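Local coordinates for protein alpha-L-rhamnosidase (Streptomyces avermitilis, PDB 3W5M) that releases L-rhamnose from the ends of plant glycans and citrus flavonoid glycosides and also binds L-rhamnose through a calcium-dependent carbohydrate-binding module, at residues A23-S28 with P78-R83; L222-S227 with A255-T260; G426-A431 with S435-D440; A693-A698 with G850-P855. All coordinates share one frame; numbering follows the deposited sequence.

Contact 1 of 4, residues A23-S28 with P78-R83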
loop_
_atom_site.group_PDB
_atom_site.type_symbol
_atom_site.label_atom_id
_atom_site.label_comp_id
_atom_site.label_asym_id
_atom_site.label_seq_id
_atom_site.Cartn_x
_atom_site.Cartn_y
_atom_site.Cartn_z
ATOM N N ALA A 23 -6.263 5.042 -24.854
ATOM C CA ALA A 23 -6.656 5.317 -26.246
ATOM C C ALA A 23 -8.116 4.920 -26.533
ATOM O O ALA A 23 -8.838 5.561 -27.339
ATOM C CB ALA A 23 -5.703 4.619 -27.219
ATOM N N HIS A 24 -8.549 3.847 -25.887
ATOM C CA HIS A 24 -9.902 3.335 -26.037
ATOM C C HIS A 24 -10.547 3.148 -24.679
ATOM O O HIS A 24 -10.728 2.004 -24.201
ATOM C CB HIS A 24 -9.860 2.016 -26.818
ATOM C CG HIS A 24 -9.170 2.153 -28.137
ATOM N ND1 HIS A 24 -9.789 2.697 -29.240
ATOM C CD2 HIS A 24 -7.893 1.899 -28.506
ATOM C CE1 HIS A 24 -8.939 2.731 -30.250
ATOM N NE2 HIS A 24 -7.779 2.259 -29.830
ATOM N N PRO A 25 -10.916 4.285 -24.028
ATOM C CA PRO A 25 -11.492 4.197 -22.671
ATOM C C PRO A 25 -12.742 3.326 -22.668
ATOM O O PRO A 25 -13.551 3.413 -23.591
ATOM C CB PRO A 25 -11.832 5.662 -22.305
ATOM C CG PRO A 25 -11.700 6.438 -23.561
ATOM C CD PRO A 25 -10.795 5.668 -24.491
ATOM N N ARG A 26 -12.910 2.514 -21.626
ATOM C CA ARG A 26 -14.013 1.537 -21.565
ATOM C C ARG A 26 -15.199 2.108 -20.822
ATOM O O ARG A 26 -15.083 2.513 -19.660
ATOM C CB ARG A 26 -13.545 0.243 -20.921
ATOM C CG ARG A 26 -12.518 -0.487 -21.789
ATOM C CD ARG A 26 -11.835 -1.623 -21.007
ATOM N NE ARG A 26 -11.085 -1.069 -19.883
ATOM C CZ ARG A 26 -10.602 -1.790 -18.867
ATOM N NH1 ARG A 26 -10.775 -3.107 -18.824
ATOM N NH2 ARG A 26 -9.954 -1.179 -17.894
ATOM N N LEU A 27 -16.347 2.087 -21.483
ATOM C CA LEU A 27 -17.551 2.768 -21.013
ATOM C C LEU A 27 -18.495 1.743 -20.395
ATOM O O LEU A 27 -18.592 0.597 -20.888
ATOM C CB LEU A 27 -18.228 3.425 -22.231
ATOM C CG LEU A 27 -17.368 4.413 -23.038
ATOM C CD1 LEU A 27 -18.154 4.878 -24.259
ATOM C CD2 LEU A 27 -16.994 5.591 -22.173
ATOM N N SER A 28 -19.199 2.131 -19.329
ATOM C CA SER A 28 -20.149 1.237 -18.669
ATOM C C SER A 28 -21.459 1.952 -18.377
ATOM O O SER A 28 -21.450 3.147 -18.034
ATOM C CB SER A 28 -19.580 0.700 -17.350
ATOM O OG SER A 28 -18.466 -0.184 -17.574
ATOM N N PRO A 78 -12.873 7.906 -33.607
ATOM C CA PRO A 78 -11.619 8.469 -34.112
ATOM C C PRO A 78 -10.601 8.691 -32.988
ATOM O O PRO A 78 -10.993 8.853 -31.841
ATOM C CB PRO A 78 -12.063 9.788 -34.757
ATOM C CG PRO A 78 -13.496 9.555 -35.125
ATOM C CD PRO A 78 -14.038 8.723 -34.002
ATOM N N PRO A 79 -9.291 8.662 -33.307
ATOM C CA PRO A 79 -8.268 8.779 -32.256
ATOM C C PRO A 79 -8.498 9.990 -31.348
ATOM O O PRO A 79 -8.733 11.096 -31.839
ATOM C CB PRO A 79 -6.990 8.971 -33.060
ATOM C CG PRO A 79 -7.246 8.230 -34.329
ATOM C CD PRO A 79 -8.676 8.547 -34.650
ATOM N N LEU A 80 -8.415 9.781 -30.033
ATOM C CA LEU A 80 -8.543 10.891 -29.076
ATOM C C LEU A 80 -7.300 11.785 -29.038
ATOM O O LEU A 80 -6.174 11.307 -29.236
ATOM C CB LEU A 80 -8.819 10.340 -27.665
ATOM C CG LEU A 80 -10.024 9.416 -27.486
ATOM C CD1 LEU A 80 -10.040 8.877 -26.052
ATOM C CD2 LEU A 80 -11.301 10.174 -27.787
ATOM N N LYS A 81 -7.520 13.074 -28.791
ATOM C CA LYS A 81 -6.471 14.075 -28.668
ATOM C C LYS A 81 -6.171 14.297 -27.180
ATOM O O LYS A 81 -7.071 14.092 -26.325
ATOM C CB LYS A 81 -6.922 15.426 -29.254
ATOM C CG LYS A 81 -7.288 15.444 -30.735
ATOM C CD LYS A 81 -7.479 16.879 -31.217
ATOM C CE LYS A 81 -8.808 17.507 -30.804
ATOM N NZ LYS A 81 -8.749 18.339 -29.558
ATOM N N PRO A 82 -4.944 14.751 -26.869
ATOM C CA PRO A 82 -4.557 15.095 -25.490
ATOM C C PRO A 82 -5.279 16.349 -24.956
ATOM O O PRO A 82 -5.742 17.184 -25.739
ATOM C CB PRO A 82 -3.056 15.375 -25.587
ATOM C CG PRO A 82 -2.616 14.854 -26.923
ATOM C CD PRO A 82 -3.815 14.878 -27.810
ATOM N N ARG A 83 -5.353 16.458 -23.631
ATOM C CA ARG A 83 -5.904 17.636 -22.930
ATOM C C ARG A 83 -7.319 17.988 -23.361
ATOM O O ARG A 83 -7.666 19.180 -23.410
ATOM C CB ARG A 83 -5.077 18.887 -23.197
ATOM C CG ARG A 83 -3.608 18.830 -22.967
ATOM C CD ARG A 83 -3.036 20.037 -23.704
ATOM N NE ARG A 83 -1.675 20.205 -23.271
ATOM C CZ ARG A 83 -0.616 19.738 -23.921
ATOM N NH1 ARG A 83 -0.763 19.102 -25.077
ATOM N NH2 ARG A 83 0.577 19.916 -23.397
HETATM O O HOH W 1 -7.882 7.001 -29.378
#
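The backbone O of Ala23 is reached from Leu80 through one water, which donates to Ala23 O over 2.7 Å and accepts from Leu80 N over 2.9 Å. The water thus serves a carbonyl and an amide on segments whose closest alpha carbons, Ala23 CA and Leu80 CA, are 6.5 Å apart. Beside this bridge, Pro25 and Leu80 reach toward each other. The Leu80 CD1 branch does most of the touching: it rests 3.6 Å from Pro25 CD, at the nitrogen end of the proline ring, and 3.8 Å from Ala23 O. Leu80 CG is swung anti to the carbonyl carbon (chi1 -56°), a torsion that carries the methyl across the gap to the ring.

Both segments belong to the N-terminal immunoglobulin-like domain, a sandwich of two antiparallel sheets. Residues 26-28 begin strand 26-32 of one sheet, while residues 78-83 lie in the connection from strand 73-74, an antiparallel partner of 26-32, to strand 85-94 of the other. Proline suits the entry to the strand because its rigid ring offers a compact apolar surface. Leucine suits the loop because a branched, flexible side chain can settle against that ring and still meet the aromatic groups nearby. Tyr75, from a loop, and Trp108 on strand 106-110 each touch both Pro25 and Leu80, and Tyr86 also packs on Leu80.

Contact 2 of 4, residues L222-S227 with A255-T260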
loop_
_atom_site.group_PDB
_atom_site.type_symbol
_atom_site.label_atom_id
_atom_site.label_comp_id
_atom_site.label_asym_id
_atom_site.label_seq_id
_atom_site.Cartn_x
_atom_site.Cartn_y
_atom_site.Cartn_z
ATOM N N LEU A 222 35.983 19.203 22.995
ATOM C CA LEU A 222 35.236 18.071 22.455
ATOM C C LEU A 222 35.934 16.847 23.005
ATOM O O LEU A 222 37.170 16.835 23.129
ATOM C CB LEU A 222 35.300 18.069 20.912
ATOM C CG LEU A 222 35.072 19.457 20.276
ATOM C CD1 LEU A 222 35.307 19.434 18.784
ATOM C CD2 LEU A 222 33.647 19.922 20.581
ATOM N N ALA A 223 35.152 15.838 23.360
ATOM C CA ALA A 223 35.715 14.604 23.888
ATOM C C ALA A 223 34.922 13.433 23.381
ATOM O O ALA A 223 33.681 13.477 23.296
ATOM C CB ALA A 223 35.733 14.641 25.422
ATOM N N VAL A 224 35.619 12.347 23.057
ATOM C CA VAL A 224 34.943 11.228 22.415
ATOM C C VAL A 224 35.547 9.992 23.024
ATOM O O VAL A 224 36.756 9.913 23.142
ATOM C CB VAL A 224 35.216 11.238 20.883
ATOM C CG1 VAL A 224 34.788 9.944 20.218
ATOM C CG2 VAL A 224 34.469 12.380 20.232
ATOM N N SER A 225 34.707 9.062 23.460
ATOM C CA SER A 225 35.145 7.655 23.654
ATOM C C SER A 225 34.672 6.858 22.439
ATOM O O SER A 225 33.636 7.164 21.864
ATOM C CB SER A 225 34.591 7.064 24.956
ATOM O OG SER A 225 33.171 6.992 24.928
ATOM N N ALA A 226 35.459 5.875 22.012
ATOM C CA ALA A 226 35.065 5.027 20.903
ATOM C C ALA A 226 35.552 3.632 21.223
ATOM O O ALA A 226 36.633 3.466 21.800
ATOM C CB ALA A 226 35.678 5.522 19.601
ATOM N N SER A 227 34.763 2.631 20.834
ATOM C CA SER A 227 35.094 1.243 21.147
ATOM C C SER A 227 35.088 0.386 19.896
ATOM O O SER A 227 34.224 0.536 19.022
ATOM C CB SER A 227 34.126 0.671 22.184
ATOM O OG SER A 227 34.198 1.446 23.377
ATOM N N ALA A 255 44.813 14.517 13.265
ATOM C CA ALA A 255 45.926 14.365 14.229
ATOM C C ALA A 255 46.079 15.536 15.225
ATOM O O ALA A 255 46.939 15.504 16.117
ATOM C CB ALA A 255 47.253 14.110 13.491
ATOM N N SER A 256 45.264 16.567 15.065
ATOM C CA SER A 256 45.186 17.630 16.084
ATOM C C SER A 256 44.473 17.188 17.375
ATOM O O SER A 256 44.498 17.924 18.384
ATOM C CB SER A 256 44.515 18.869 15.490
ATOM O OG SER A 256 45.351 19.393 14.468
ATOM N N TRP A 257 43.820 16.017 17.346
ATOM C CA TRP A 257 43.163 15.458 18.525
ATOM C C TRP A 257 44.188 14.691 19.320
ATOM O O TRP A 257 45.100 14.100 18.740
ATOM C CB TRP A 257 42.039 14.483 18.150
ATOM C CG TRP A 257 40.810 15.149 17.585
ATOM C CD1 TRP A 257 40.699 15.840 16.398
ATOM C CD2 TRP A 257 39.514 15.149 18.172
ATOM N NE1 TRP A 257 39.405 16.267 16.228
ATOM C CE2 TRP A 257 38.660 15.866 17.306
ATOM C CE3 TRP A 257 38.989 14.624 19.367
ATOM C CZ2 TRP A 257 37.292 16.082 17.603
ATOM C CZ3 TRP A 257 37.629 14.832 19.657
ATOM C CH2 TRP A 257 36.810 15.556 18.780
ATOM N N LYS A 258 44.022 14.692 20.636
ATOM C CA LYS A 258 44.850 13.869 21.526
ATOM C C LYS A 258 44.103 12.585 21.803
ATOM O O LYS A 258 42.874 12.589 21.850
ATOM C CB LYS A 258 45.125 14.594 22.850
ATOM C CG LYS A 258 46.025 15.809 22.751
ATOM C CD LYS A 258 47.429 15.414 22.292
ATOM C CE LYS A 258 48.492 16.412 22.748
ATOM N NZ LYS A 258 48.974 16.149 24.132
ATOM N N SER A 259 44.837 11.485 21.997
ATOM C CA SER A 259 44.224 10.207 22.310
ATOM C C SER A 259 44.934 9.473 23.445
ATOM O O SER A 259 46.123 9.686 23.662
ATOM C CB SER A 259 44.176 9.310 21.064
ATOM O OG SER A 259 43.501 8.086 21.418
ATOM N N THR A 260 44.208 8.607 24.153
ATOM C CA THR A 260 44.857 7.730 25.137
ATOM C C THR A 260 44.287 6.334 25.108
ATOM O O THR A 260 43.126 6.162 24.743
ATOM C CB THR A 260 44.810 8.288 26.574
ATOM O OG1 THR A 260 45.704 7.531 27.397
ATOM C CG2 THR A 260 43.381 8.244 27.152
#
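The backbones of 222-227 and 255-260 stay well apart, with Val224 CA and Ser259 CA, the nearest pair, 9.3 Å from each other, since strand 156-165 runs between strands 218-227 and 258-260. The indole of Trp257 spans the distance. Its CG stands anti to the carbonyl carbon (chi1 -72°), which sends the six-membered ring out to the far strand. There Leu222 and Val224, two residues apart in an extended chain and so on the same side of it, each cross the tryptophan at about a right angle. Leu222 CB lies 3.6 Å from Trp257 CH2, while Leu222 CD1 reaches Trp257 CZ2 at 4.1 Å. Val224 uses its CG2 methyl, 4.0 Å from Trp257 CZ3.

These residues belong to the CBM67 module, built as a beta-sandwich, and the indole also touches Cys238 on strand 235-244 of the facing sheet. Tryptophan suits the place because it combines a long apolar plate with one N-H, which is satisfied by Phe252 O. With an alanine here, Leu222 and Val224 would probably lose one of their apolar partners and the Phe252 carbonyl this donor, opening a gap in the core between the sheets. Trp236 meets the Trp257 ring edge-to-face and packs on Val224 as well. The Val224 side chain lies about 12 Å from that of Asp179, which binds both calcium and rhamnose in this module.

Contact 3 of 4, residues G426-A431 with S435-D440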
loop_
_atom_site.group_PDB
_atom_site.type_symbol
_atom_site.label_atom_id
_atom_site.label_comp_id
_atom_site.label_asym_id
_atom_site.label_seq_id
_atom_site.Cartn_x
_atom_site.Cartn_y
_atom_site.Cartn_z
ATOM N N GLY A 426 12.523 25.275 4.851
ATOM C CA GLY A 426 11.174 25.281 5.445
ATOM C C GLY A 426 11.092 24.419 6.712
ATOM O O GLY A 426 12.110 24.079 7.265
ATOM N N PRO A 427 9.872 24.042 7.147
ATOM C CA PRO A 427 9.731 23.396 8.452
ATOM C C PRO A 427 9.887 21.864 8.470
ATOM O O PRO A 427 10.069 21.273 9.545
ATOM C CB PRO A 427 8.307 23.751 8.847
ATOM C CG PRO A 427 7.566 23.905 7.575
ATOM C CD PRO A 427 8.569 24.339 6.529
ATOM N N ILE A 428 9.789 21.216 7.310
ATOM C CA ILE A 428 9.849 19.743 7.347
ATOM C C ILE A 428 11.289 19.251 7.289
ATOM O O ILE A 428 11.856 19.038 6.200
ATOM C CB ILE A 428 8.979 19.092 6.244
ATOM C CG1 ILE A 428 7.645 19.810 6.169
ATOM C CG2 ILE A 428 8.806 17.609 6.578
ATOM C CD1 ILE A 428 6.649 19.324 5.123
ATOM N N VAL A 429 11.864 19.061 8.480
ATOM C CA VAL A 429 13.277 18.763 8.679
ATOM C C VAL A 429 13.615 17.366 8.181
ATOM O O VAL A 429 14.670 17.130 7.569
ATOM C CB VAL A 429 13.607 18.890 10.191
ATOM C CG1 VAL A 429 15.049 18.532 10.473
ATOM C CG2 VAL A 429 13.305 20.323 10.656
ATOM N N SER A 430 12.707 16.434 8.410
ATOM C CA SER A 430 12.940 15.068 7.986
ATOM C C SER A 430 11.599 14.436 7.626
ATOM O O SER A 430 10.590 14.684 8.282
ATOM C CB SER A 430 13.601 14.309 9.126
ATOM O OG SER A 430 13.986 13.037 8.677
ATOM N N ALA A 431 11.559 13.633 6.566
ATOM C CA ALA A 431 10.295 13.003 6.193
ATOM C C ALA A 431 10.609 11.649 5.580
ATOM O O ALA A 431 11.197 11.580 4.490
ATOM C CB ALA A 431 9.548 13.860 5.201
ATOM N N SER A 435 10.415 6.028 9.097
ATOM C CA SER A 435 10.949 6.612 10.321
ATOM C C SER A 435 9.999 7.626 10.918
ATOM O O SER A 435 9.949 7.796 12.156
ATOM C CB SER A 435 12.296 7.273 10.054
ATOM O OG SER A 435 13.198 6.310 9.554
ATOM N N GLY A 436 9.253 8.306 10.047
ATOM C CA GLY A 436 8.293 9.353 10.442
ATOM C C GLY A 436 8.704 10.727 9.925
ATOM O O GLY A 436 9.637 10.865 9.132
ATOM N N GLU A 437 8.017 11.756 10.394
ATOM C CA GLU A 437 8.288 13.095 9.922
ATOM C C GLU A 437 8.625 13.975 11.124
ATOM O O GLU A 437 8.040 13.799 12.186
ATOM C CB GLU A 437 7.035 13.613 9.180
ATOM C CG GLU A 437 7.225 14.959 8.475
ATOM C CD GLU A 437 5.931 15.499 7.864
ATOM O OE1 GLU A 437 5.523 14.997 6.804
ATOM O OE2 GLU A 437 5.352 16.456 8.427
ATOM N N THR A 438 9.542 14.909 10.932
ATOM C CA THR A 438 9.991 15.826 11.977
ATOM C C THR A 438 9.714 17.198 11.413
ATOM O O THR A 438 10.139 17.515 10.308
ATOM C CB THR A 438 11.486 15.596 12.282
ATOM O OG1 THR A 438 11.665 14.247 12.727
ATOM C CG2 THR A 438 11.997 16.553 13.374
ATOM N N TYR A 439 8.975 18.022 12.163
ATOM C CA TYR A 439 8.495 19.287 11.660
ATOM C C TYR A 439 8.780 20.326 12.741
ATOM O O TYR A 439 8.415 20.109 13.895
ATOM C CB TYR A 439 6.976 19.216 11.469
ATOM C CG TYR A 439 6.298 20.420 10.816
ATOM C CD1 TYR A 439 6.043 21.595 11.538
ATOM C CD2 TYR A 439 5.871 20.367 9.461
ATOM C CE1 TYR A 439 5.396 22.668 10.954
ATOM C CE2 TYR A 439 5.216 21.443 8.868
ATOM C CZ TYR A 439 4.992 22.599 9.629
ATOM O OH TYR A 439 4.388 23.700 9.069
ATOM N N ASP A 440 9.418 21.425 12.366
ATOM C CA ASP A 440 9.694 22.530 13.301
ATOM C C ASP A 440 8.925 23.775 12.826
ATOM O O ASP A 440 9.254 24.392 11.803
ATOM C CB ASP A 440 11.211 22.727 13.392
ATOM C CG ASP A 440 11.643 23.781 14.449
ATOM O OD1 ASP A 440 10.783 24.512 14.992
ATOM O OD2 ASP A 440 12.868 23.860 14.695
HETATM O O HOH W 2 12.404 10.902 9.466
#
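Tyr439 packs against Pro427 and Ile428, and each part of its side chain has a partner. CG is anti to the backbone N (chi1 -174°), which lays the ring alongside the proline. Tyr439 CB, at the root, lies 4.2 Å from Pro427 O. Farther out, Tyr439 CD2 meets Ile428 CG1 at 3.8 Å, while CE1 and CE2 both lie beneath the proline, near its CB. Pro427 CB sits over one face, 3.7 Å from the centroid of the Tyr439 ring and 17° off its normal, a CH-pi contact. At the tip, Tyr439 CZ is 3.5 Å from Pro427 CG, and the OH hydrogen-bonds to Glu444. Proline suits this place because its compact, rigid ring presents C-H groups to the face of the tyrosine.

The other branch of the isoleucine, Ile428 CG2, rests 3.6 Å from Glu437 CG, on the methylene part of an extended side chain whose carboxylate is held by Tyr561 and the amides of Arg564 and Phe565. Two sound backbone bonds tie the strands, Asp440 N to Pro427 O at 2.9 Å and Thr438 N to Ser430 O, also at 2.9 Å. Between them Val429 and Ser430 both face Thr438, making a classic beta bulge in which both their amides bond only weakly to Thr438 O. A water joins Ser430 OG to Gly436 O.

The two strands form an antiparallel hairpin: 428-432 is the outermost strand of its large mixed sheet, and 436-440 runs parallel to its other neighbour, strand 548-552.

Contact 4 of 4, residues A693-A698 with G850-P855; sequences AGWGDA and GFLGTP
Trp695 and Leu852 cross obliquely, the leucine bringing its branch point up to the far corner of the indole. Leu852 CG lies 4.0 Å from Trp695 CZ3. With CG anti to its carbonyl carbon (chi1 -67°), Leu852 spreads its two methyls: both stay by Trp695 CZ3, and CD2 also rests 4.0 Å from Gly694 O. Leucine suits the position because its forked end can meet the indole and the Gly694 backbone at once. Glycine suits position 694 twice over, since its phi is positive and a CB would clash with Leu852 CD2. Asp697 steadies this loop, its OD2 taking the amide of Gly694 on the anti lone pair (Gly694 N to Asp697 OD2 2.8 Å). Ala693 O lies in the indole plane, at the ring edge. A serine in place of Leu852 would probably leave a gap beside the indole and Gly694, letting the tryptophan shift more easily.

Tyr744 also meets the Trp695 ring, and Trp695 NE1 hydrogen-bonds to a Tris molecule probably taken up from the crystallisation liquor. Trp695 binds rhamnose, so Leu852, which packs on it, probably belongs to the second shell of the active-site pocket in the (alpha/alpha)6-barrel, the catalytic domain of family 78 glycoside hydrolases.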
loop_
_atom_site.group_PDB
_atom_site.type_symbol
_atom_site.label_atom_id
_atom_site.label_comp_id
_atom_site.label_asym_id
_atom_site.label_seq_id
_atom_site.Cartn_x
_atom_site.Cartn_y
_atom_site.Cartn_z
ATOM N N ALA A 693 6.361 -20.882 -5.916
ATOM C CA ALA A 693 4.969 -21.348 -5.914
ATOM C C ALA A 693 4.060 -20.689 -4.891
ATOM O O ALA A 693 4.371 -20.670 -3.707
ATOM C CB ALA A 693 4.927 -22.860 -5.716
ATOM N N GLY A 694 2.903 -20.207 -5.357
ATOM C CA GLY A 694 1.892 -19.577 -4.516
ATOM C C GLY A 694 2.193 -18.095 -4.315
ATOM O O GLY A 694 1.362 -17.359 -3.772
ATOM N N TRP A 695 3.376 -17.675 -4.746
ATOM C CA TRP A 695 3.798 -16.277 -4.653
ATOM C C TRP A 695 3.770 -15.736 -6.096
ATOM O O TRP A 695 2.811 -15.079 -6.486
ATOM C CB TRP A 695 5.173 -16.142 -3.925
ATOM C CG TRP A 695 4.990 -15.896 -2.427
ATOM C CD1 TRP A 695 5.229 -14.714 -1.747
ATOM C CD2 TRP A 695 4.444 -16.800 -1.463
ATOM N NE1 TRP A 695 4.908 -14.853 -0.431
ATOM C CE2 TRP A 695 4.409 -16.117 -0.222
ATOM C CE3 TRP A 695 4.025 -18.149 -1.507
ATOM C CZ2 TRP A 695 3.946 -16.719 0.949
ATOM C CZ3 TRP A 695 3.566 -18.747 -0.338
ATOM C CH2 TRP A 695 3.525 -18.034 0.871
ATOM N N GLY A 696 4.761 -16.104 -6.905
ATOM C CA GLY A 696 4.835 -15.705 -8.302
ATOM C C GLY A 696 3.552 -15.983 -9.058
ATOM O O GLY A 696 3.231 -15.262 -10.028
ATOM N N ASP A 697 2.783 -16.987 -8.608
ATOM C CA ASP A 697 1.503 -17.314 -9.242
ATOM C C ASP A 697 0.422 -16.231 -9.188
ATOM O O ASP A 697 -0.584 -16.335 -9.892
ATOM C CB ASP A 697 0.977 -18.641 -8.713
ATOM C CG ASP A 697 1.919 -19.766 -9.058
ATOM O OD1 ASP A 697 1.931 -20.181 -10.247
ATOM O OD2 ASP A 697 2.690 -20.165 -8.153
ATOM N N ALA A 698 0.642 -15.185 -8.386
ATOM C CA ALA A 698 -0.230 -14.031 -8.397
ATOM C C ALA A 698 -0.392 -13.461 -9.795
ATOM O O ALA A 698 -1.447 -12.914 -10.119
ATOM C CB ALA A 698 0.282 -12.956 -7.441
ATOM N N GLY A 850 -2.101 -22.772 6.852
ATOM C CA GLY A 850 -1.394 -21.468 6.692
ATOM C C GLY A 850 -1.945 -20.576 5.565
ATOM O O GLY A 850 -3.123 -20.673 5.214
ATOM N N PHE A 851 -1.080 -19.721 5.004
ATOM C CA PHE A 851 -1.476 -18.739 3.981
ATOM C C PHE A 851 -2.142 -19.302 2.747
ATOM O O PHE A 851 -3.103 -18.715 2.257
ATOM C CB PHE A 851 -0.275 -17.883 3.534
ATOM C CG PHE A 851 -0.005 -16.709 4.447
ATOM C CD1 PHE A 851 -0.335 -16.765 5.805
ATOM C CD2 PHE A 851 0.565 -15.554 3.951
ATOM C CE1 PHE A 851 -0.101 -15.686 6.658
ATOM C CE2 PHE A 851 0.814 -14.465 4.792
ATOM C CZ PHE A 851 0.485 -14.536 6.150
ATOM N N LEU A 852 -1.634 -20.431 2.262
ATOM C CA LEU A 852 -2.085 -21.005 0.991
ATOM C C LEU A 852 -3.309 -21.911 1.131
ATOM O O LEU A 852 -4.190 -21.914 0.261
ATOM C CB LEU A 852 -0.945 -21.759 0.333
ATOM C CG LEU A 852 0.257 -20.974 -0.158
ATOM C CD1 LEU A 852 1.208 -21.965 -0.813
ATOM C CD2 LEU A 852 -0.182 -19.896 -1.142
ATOM N N GLY A 853 -3.355 -22.668 2.225
ATOM C CA GLY A 853 -4.519 -23.485 2.564
ATOM C C GLY A 853 -5.749 -22.751 3.036
ATOM O O GLY A 853 -6.859 -23.125 2.672
ATOM N N THR A 854 -5.581 -21.704 3.850
ATOM C CA THR A 854 -6.733 -21.028 4.462
ATOM C C THR A 854 -7.805 -20.471 3.505
ATOM O O THR A 854 -8.981 -20.647 3.768
ATOM C CB THR A 854 -6.291 -19.953 5.487
ATOM O OG1 THR A 854 -5.559 -20.607 6.533
ATOM C CG2 THR A 854 -7.498 -19.196 6.105
ATOM N N PRO A 855 -7.399 -19.785 2.407
ATOM C CA PRO A 855 -8.419 -19.187 1.538
ATOM C C PRO A 855 -9.306 -20.222 0.855
ATOM O O PRO A 855 -10.434 -19.908 0.492
ATOM C CB PRO A 855 -7.585 -18.429 0.491
ATOM C CG PRO A 855 -6.288 -19.112 0.457
ATOM C CD PRO A 855 -6.044 -19.586 1.866
#

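The four contacts follow one another along the chain, each closing before the next opens, and they sample different parts of a multidomain enzyme. Contact 1 lies in the N-terminal immunoglobulin-like sandwich, contact 2 in the CBM67 sandwich, contact 3 at the margin of a large mixed sheet, and contact 4 in the helical barrel. None touches another. Contacts 1 and 2 are farthest apart, with centres 69 Å from each other on opposite sides of the chain's centre; contacts 2 and 3, at 32 Å, are the closest by centres. The centres of contacts 2 and 4 are 56 Å apart, consistent with two separate rhamnose-binding places, one in the module and one in the barrel.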